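Local atomic coordinates of S-adenosylmethionine dependent methyltransferase (Mesorhizobium loti, PDB entry 3BKW), a protein that probably catalyses the transfer of a methyl group from S-adenosylmethionine to an acceptor substrate. Residues A[28-33]-A[222-227]; A[156-161]-A[166-171]. All blocks are in the same frame, centred on the assembly; numbering follows the deposited sequence.

Contact 1 of 2, residues A[28-33]-A[222-227]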
loop_
_atom_site.group_PDB
_atom_site.type_symbol
_atom_site.label_atom_id
_atom_site.label_comp_id
_atom_site.label_asym_id
_atom_site.label_seq_id
_atom_site.Cartn_x
_atom_site.Cartn_y
_atom_site.Cartn_z
ATOM N N GLY A 28 -0.762 21.563 14.912
ATOM C CA GLY A 28 -1.732 20.732 15.615
ATOM C C GLY A 28 -2.003 19.382 14.950
ATOM O O GLY A 28 -2.499 18.472 15.623
ATOM N N ALA A 29 -1.700 19.246 13.650
ATOM C CA ALA A 29 -1.953 18.001 12.893
ATOM C C ALA A 29 -0.797 17.033 13.086
ATOM O O ALA A 29 0.313 17.291 12.616
ATOM C CB ALA A 29 -2.153 18.291 11.414
ATOM N N ALA A 30 -1.075 15.911 13.756
ATOM C CA ALA A 30 -0.080 14.873 14.051
ATOM C C ALA A 30 0.612 14.346 12.816
ATOM O O ALA A 30 1.807 14.050 12.862
ATOM C CB ALA A 30 -0.730 13.696 14.796
ATOM N N GLU A 31 -0.156 14.220 11.729
ATOM C CA GLU A 31 0.356 13.718 10.456
ATOM C C GLU A 31 1.060 14.745 9.557
ATOM O O GLU A 31 1.613 14.351 8.526
ATOM C CB GLU A 31 -0.742 13.000 9.643
ATOM C CG GLU A 31 -1.749 13.839 8.848
ATOM C CD GLU A 31 -2.744 14.665 9.668
ATOM O OE1 GLU A 31 -2.730 14.634 10.927
ATOM O OE2 GLU A 31 -3.561 15.359 9.016
ATOM N N TRP A 32 1.044 16.025 9.933
ATOM C CA TRP A 32 1.696 17.062 9.117
ATOM C C TRP A 32 3.199 16.845 8.913
ATOM O O TRP A 32 3.643 16.887 7.772
ATOM C CB TRP A 32 1.362 18.484 9.584
ATOM C CG TRP A 32 2.272 19.537 9.032
ATOM C CD1 TRP A 32 3.134 20.288 9.735
ATOM C CD2 TRP A 32 2.430 19.911 7.655
ATOM N NE1 TRP A 32 3.814 21.125 8.905
ATOM C CE2 TRP A 32 3.419 20.912 7.618
ATOM C CE3 TRP A 32 1.851 19.483 6.451
ATOM C CZ2 TRP A 32 3.820 21.536 6.433
ATOM C CZ3 TRP A 32 2.263 20.096 5.242
ATOM C CH2 TRP A 32 3.250 21.106 5.251
ATOM N N PRO A 33 3.985 16.642 9.990
ATOM C CA PRO A 33 5.420 16.406 9.768
ATOM C C PRO A 33 5.773 15.271 8.801
ATOM O O PRO A 33 6.679 15.431 7.978
ATOM C CB PRO A 33 5.939 16.127 11.173
ATOM C CG PRO A 33 4.994 16.867 12.060
ATOM C CD PRO A 33 3.667 16.695 11.427
ATOM N N THR A 222 5.309 11.350 23.448
ATOM C CA THR A 222 5.752 11.957 24.714
ATOM C C THR A 222 5.156 13.364 24.873
ATOM O O THR A 222 4.713 13.731 25.968
ATOM C CB THR A 222 7.293 11.978 24.820
ATOM O OG1 THR A 222 7.772 10.632 24.728
ATOM C CG2 THR A 222 7.761 12.597 26.144
ATOM N N ALA A 223 5.139 14.128 23.780
ATOM C CA ALA A 223 4.551 15.473 23.742
ATOM C C ALA A 223 3.017 15.455 23.836
ATOM O O ALA A 223 2.426 16.332 24.473
ATOM C CB ALA A 223 4.995 16.217 22.475
ATOM N N ARG A 224 2.394 14.465 23.183
ATOM C CA ARG A 224 0.945 14.287 23.134
ATOM C C ARG A 224 0.606 12.821 23.459
ATOM O O ARG A 224 0.484 12.000 22.547
ATOM C CB ARG A 224 0.434 14.653 21.748
ATOM C CG ARG A 224 0.568 16.138 21.396
ATOM C CD ARG A 224 -0.013 16.411 20.010
ATOM N NE ARG A 224 -1.423 16.017 19.952
ATOM C CZ ARG A 224 -2.163 15.929 18.846
ATOM N NH1 ARG A 224 -1.665 16.241 17.640
ATOM N NH2 ARG A 224 -3.435 15.530 18.955
ATOM N N PRO A 225 0.501 12.471 24.762
ATOM C CA PRO A 225 0.171 11.104 25.224
ATOM C C PRO A 225 -1.011 10.409 24.536
ATOM O O PRO A 225 -0.988 9.184 24.365
ATOM C CB PRO A 225 -0.130 11.314 26.705
ATOM C CG PRO A 225 0.740 12.457 27.074
ATOM C CD PRO A 225 0.765 13.370 25.907
ATOM N N GLU A 226 -2.020 11.184 24.144
ATOM C CA GLU A 226 -3.203 10.641 23.453
ATOM C C GLU A 226 -2.888 9.961 22.114
ATOM O O GLU A 226 -3.684 9.150 21.646
ATOM C CB GLU A 226 -4.325 11.686 23.277
ATOM C CG GLU A 226 -4.077 12.861 22.314
ATOM C CD GLU A 226 -3.264 14.011 22.905
ATOM O OE1 GLU A 226 -2.456 13.802 23.841
ATOM O OE2 GLU A 226 -3.438 15.142 22.409
ATOM N N LEU A 227 -1.744 10.296 21.502
ATOM C CA LEU A 227 -1.307 9.641 20.267
ATOM C C LEU A 227 -0.843 8.179 20.447
ATOM O O LEU A 227 -0.700 7.479 19.446
ATOM C CB LEU A 227 -0.181 10.440 19.598
ATOM C CG LEU A 227 -0.515 11.867 19.147
ATOM C CD1 LEU A 227 0.756 12.538 18.634
ATOM C CD2 LEU A 227 -1.610 11.869 18.089
HETATM O O HOH W 1 -3.753 15.456 15.093
#
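Arg224 sends its CG beside its own backbone N, anti to the carbonyl carbon (chi1 -67°), and then bends the chain at chi3 (58°), which carries the guanidinium to the carbonyl of Gly28 and the methyl of Ala30. NH1 comes to 3.1 Å from Gly28 O, which lies obliquely to the guanidinium. A water joins the same two segments more indirectly: it accepts the backbone N-H of Ala30, 3.0 Å from N, and a weak bond from NH1 of Arg224 at 3.4 Å. Leu227, its CG also lying beside the backbone N, lays CD2 over the centre of one guanidinium face, 4.1 Å above the plane. The same CD2 meets Ala30 CB at 3.9 Å, so one methyl is shared between an alanine and the flat side of an arginine. Ala30, in the type I turn from Ala29 to Trp32 that leads into helix 32-38, presents a bare methyl to both Leu227 CD2 and Arg224 NH1, which suits a place between an apolar group and a cation; it also packs on Phe214, and its O accepts a bond from Gln220 NE2. The opposite end of the guanidinium is occupied by Glu226, whose OE2 lies 3.3 Å from Arg224 NE in a salt bridge, nearly straight (163°) and within the guanidinium plane. Arg224, the first residue beyond helix 218-223 to leave helical geometry, is thus held by a carboxylate in its plane and a methyl on its face. Glu226 probably offsets much of the charge and is likely to fix the guanidinium's rotation, keeping NH1 turned to Gly28 O and the water.

Contact 2 of 2, residues A[156-161]-A[166-171]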
loop_
_atom_site.group_PDB
_atom_site.type_symbol
_atom_site.label_atom_id
_atom_site.label_comp_id
_atom_site.label_asym_id
_atom_site.label_seq_id
_atom_site.Cartn_x
_atom_site.Cartn_y
_atom_site.Cartn_z
ATOM N N GLY A 156 -14.728 1.925 15.933
ATOM C CA GLY A 156 -14.412 2.263 17.304
ATOM C C GLY A 156 -13.478 1.265 17.924
ATOM O O GLY A 156 -13.236 0.202 17.375
ATOM N N TRP A 157 -12.965 1.618 19.089
ATOM C CA TRP A 157 -12.101 0.725 19.839
ATOM C C TRP A 157 -12.931 -0.302 20.601
ATOM O O TRP A 157 -14.041 -0.014 21.058
ATOM C CB TRP A 157 -11.267 1.490 20.848
ATOM C CG TRP A 157 -10.354 2.515 20.256
ATOM C CD1 TRP A 157 -10.512 3.865 20.298
ATOM C CD2 TRP A 157 -9.142 2.279 19.524
ATOM N NE1 TRP A 157 -9.471 4.486 19.659
ATOM C CE2 TRP A 157 -8.610 3.540 19.182
ATOM C CE3 TRP A 157 -8.435 1.126 19.158
ATOM C CZ2 TRP A 157 -7.409 3.685 18.483
ATOM C CZ3 TRP A 157 -7.226 1.269 18.458
ATOM C CH2 TRP A 157 -6.733 2.538 18.124
ATOM N N ALA A 158 -12.367 -1.496 20.733
ATOM C CA ALA A 158 -12.925 -2.586 21.531
ATOM C C ALA A 158 -11.852 -2.974 22.554
ATOM O O ALA A 158 -10.662 -2.923 22.253
ATOM C CB ALA A 158 -13.298 -3.765 20.644
ATOM N N ILE A 159 -12.269 -3.306 23.772
ATOM C CA ILE A 159 -11.361 -3.744 24.837
ATOM C C ILE A 159 -11.659 -5.227 25.013
ATOM O O ILE A 159 -12.767 -5.580 25.426
ATOM C CB ILE A 159 -11.584 -2.985 26.175
ATOM C CG1 ILE A 159 -11.236 -1.498 26.050
ATOM C CG2 ILE A 159 -10.722 -3.591 27.281
ATOM C CD1 ILE A 159 -12.240 -0.639 25.276
ATOM N N ASP A 160 -10.683 -6.080 24.685
ATOM C CA ASP A 160 -10.857 -7.538 24.774
ATOM C C ASP A 160 -10.812 -8.060 26.223
ATOM O O ASP A 160 -10.607 -7.280 27.157
ATOM C CB ASP A 160 -9.886 -8.277 23.823
ATOM C CG ASP A 160 -8.422 -8.296 24.291
ATOM O OD1 ASP A 160 -8.078 -8.004 25.465
ATOM O OD2 ASP A 160 -7.586 -8.648 23.437
ATOM N N ALA A 161 -11.004 -9.374 26.379
ATOM C CA ALA A 161 -10.994 -10.068 27.696
ATOM C C ALA A 161 -9.766 -9.788 28.569
ATOM O O ALA A 161 -9.887 -9.679 29.794
ATOM C CB ALA A 161 -11.140 -11.587 27.499
ATOM N N THR A 166 -8.182 -2.955 20.993
ATOM C CA THR A 166 -8.201 -3.467 19.605
ATOM C C THR A 166 -9.127 -2.635 18.741
ATOM O O THR A 166 -10.002 -1.927 19.250
ATOM C CB THR A 166 -8.645 -4.932 19.511
ATOM O OG1 THR A 166 -10.041 -5.044 19.838
ATOM C CG2 THR A 166 -7.831 -5.796 20.445
ATOM N N TRP A 167 -8.923 -2.754 17.429
ATOM C CA TRP A 167 -9.706 -2.054 16.413
ATOM C C TRP A 167 -10.339 -3.098 15.504
ATOM O O TRP A 167 -9.672 -3.608 14.571
ATOM C CB TRP A 167 -8.821 -1.089 15.616
ATOM C CG TRP A 167 -9.577 -0.277 14.594
ATOM C CD1 TRP A 167 -9.725 -0.560 13.275
ATOM C CD2 TRP A 167 -10.312 0.935 14.827
ATOM N NE1 TRP A 167 -10.461 0.411 12.671
ATOM C CE2 TRP A 167 -10.851 1.339 13.589
ATOM C CE3 TRP A 167 -10.527 1.742 15.957
ATOM C CZ2 TRP A 167 -11.621 2.512 13.435
ATOM C CZ3 TRP A 167 -11.314 2.921 15.819
ATOM C CH2 TRP A 167 -11.854 3.286 14.560
ATOM N N PRO A 168 -11.605 -3.473 15.778
ATOM C CA PRO A 168 -12.298 -4.451 14.934
ATOM C C PRO A 168 -12.577 -3.967 13.516
ATOM O O PRO A 168 -13.111 -2.872 13.328
ATOM C CB PRO A 168 -13.598 -4.717 15.699
ATOM C CG PRO A 168 -13.312 -4.345 17.073
ATOM C CD PRO A 168 -12.438 -3.141 16.954
ATOM N N ILE A 169 -12.211 -4.795 12.545
ATOM C CA ILE A 169 -12.389 -4.521 11.135
ATOM C C ILE A 169 -13.456 -5.459 10.575
ATOM O O ILE A 169 -13.486 -6.634 10.918
ATOM C CB ILE A 169 -11.031 -4.749 10.370
ATOM C CG1 ILE A 169 -9.997 -3.674 10.779
ATOM C CG2 ILE A 169 -11.214 -4.683 8.869
ATOM C CD1 ILE A 169 -8.531 -3.970 10.303
ATOM N N ASP A 170 -14.360 -4.913 9.768
ATOM C CA ASP A 170 -15.268 -5.708 8.932
ATOM C C ASP A 170 -15.375 -5.022 7.566
ATOM O O ASP A 170 -15.060 -3.821 7.424
ATOM C CB ASP A 170 -16.660 -5.902 9.549
ATOM C CG ASP A 170 -17.459 -4.615 9.583
ATOM O OD1 ASP A 170 -17.200 -3.795 10.462
ATOM O OD2 ASP A 170 -18.342 -4.432 8.720
ATOM N N ARG A 171 -15.781 -5.810 6.567
ATOM C CA ARG A 171 -15.998 -5.360 5.188
ATOM C C ARG A 171 -14.849 -4.536 4.572
ATOM O O ARG A 171 -15.072 -3.661 3.745
ATOM C CB ARG A 171 -17.344 -4.613 5.119
ATOM C CG ARG A 171 -18.535 -5.510 5.515
ATOM C CD ARG A 171 -19.894 -4.823 5.497
ATOM N NE ARG A 171 -20.363 -4.435 4.158
ATOM C CZ ARG A 171 -20.510 -3.190 3.668
ATOM N NH1 ARG A 171 -20.256 -2.085 4.380
ATOM N NH2 ARG A 171 -20.958 -3.047 2.417
HETATM O O HOH W 2 -13.568 -0.521 14.595
#
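Thr166 O is approached by three groups of the facing segment. Ala158 N gives it a hydrogen bond of 2.8 Å that is almost perfectly straight (175° at the hydrogen), Trp157 CA adds a CA-H...O contact at 3.4 Å, and the edge of the Trp157 indole comes up beside it through CE3. The reciprocal bond, from Thr166 N to Ala158 O, is also 2.8 Å long, and together the two make Ala158 and Thr166 a hydrogen-bonded antiparallel pair of a short beta hairpin. Ala158 CB also meets Pro168 CG at 3.6 Å; a methyl is small enough to lie against the pyrrolidine ring. Beyond the pair, Trp167 turns CG anti to its backbone N (chi1 -177°), which brings its benzo edge to Trp157. CE3 of Trp167 stands over the face of Trp157, toward the rim, in a T-shaped stack with the planes at 75° and six-membered centroids 5.2 Å apart. One face of Trp167 in turn receives Gly156, whose C lies 3.4 Å from CZ3, and a water that accepts the Gly156 N-H at 3.0 Å. Backbone angles at Gly156 would jam a CB against the preceding carbonyl, so glycine is needed here. Trp167 NE1 makes a hydrogen bond to Ile148 O, and Arg233 makes a cation-pi contact with the ring. With an alanine at Trp167, the face of Trp157 would probably lose its T-shaped partner, and Ile148 O its indole donor. The hairpin thus combines one couple joined by two backbone hydrogen bonds with a tryptophan stack, while Trp167, Pro168 and Ile169 pair antiparallel with a strand of the second subunit, so that the sheet runs on across the interface.

From the N terminus, the chain passes through 28-33 into helix 32-38 and on through the parallel strands of the central sheet, whose order 3-2-1-4-5-7-6 is that of class I methyltransferases. After strand 138-145 comes the hairpin of contact 2, with four residues between its segments. Further on, after the sheet 176-178/189-191 and helix 194-203, come strand 207-213 and helix 218-223, and 222-227 returns to the beginning, so contact 1 closes a loop of 188 residues that contains contact 2. Contact 1 ties the N-terminal turn to the connection between strands 207-213 and 236-242; contact 2, about 23 Å away between centres, joins strands 158-159 and 165-169 of an outlying hairpin that meets the second subunit.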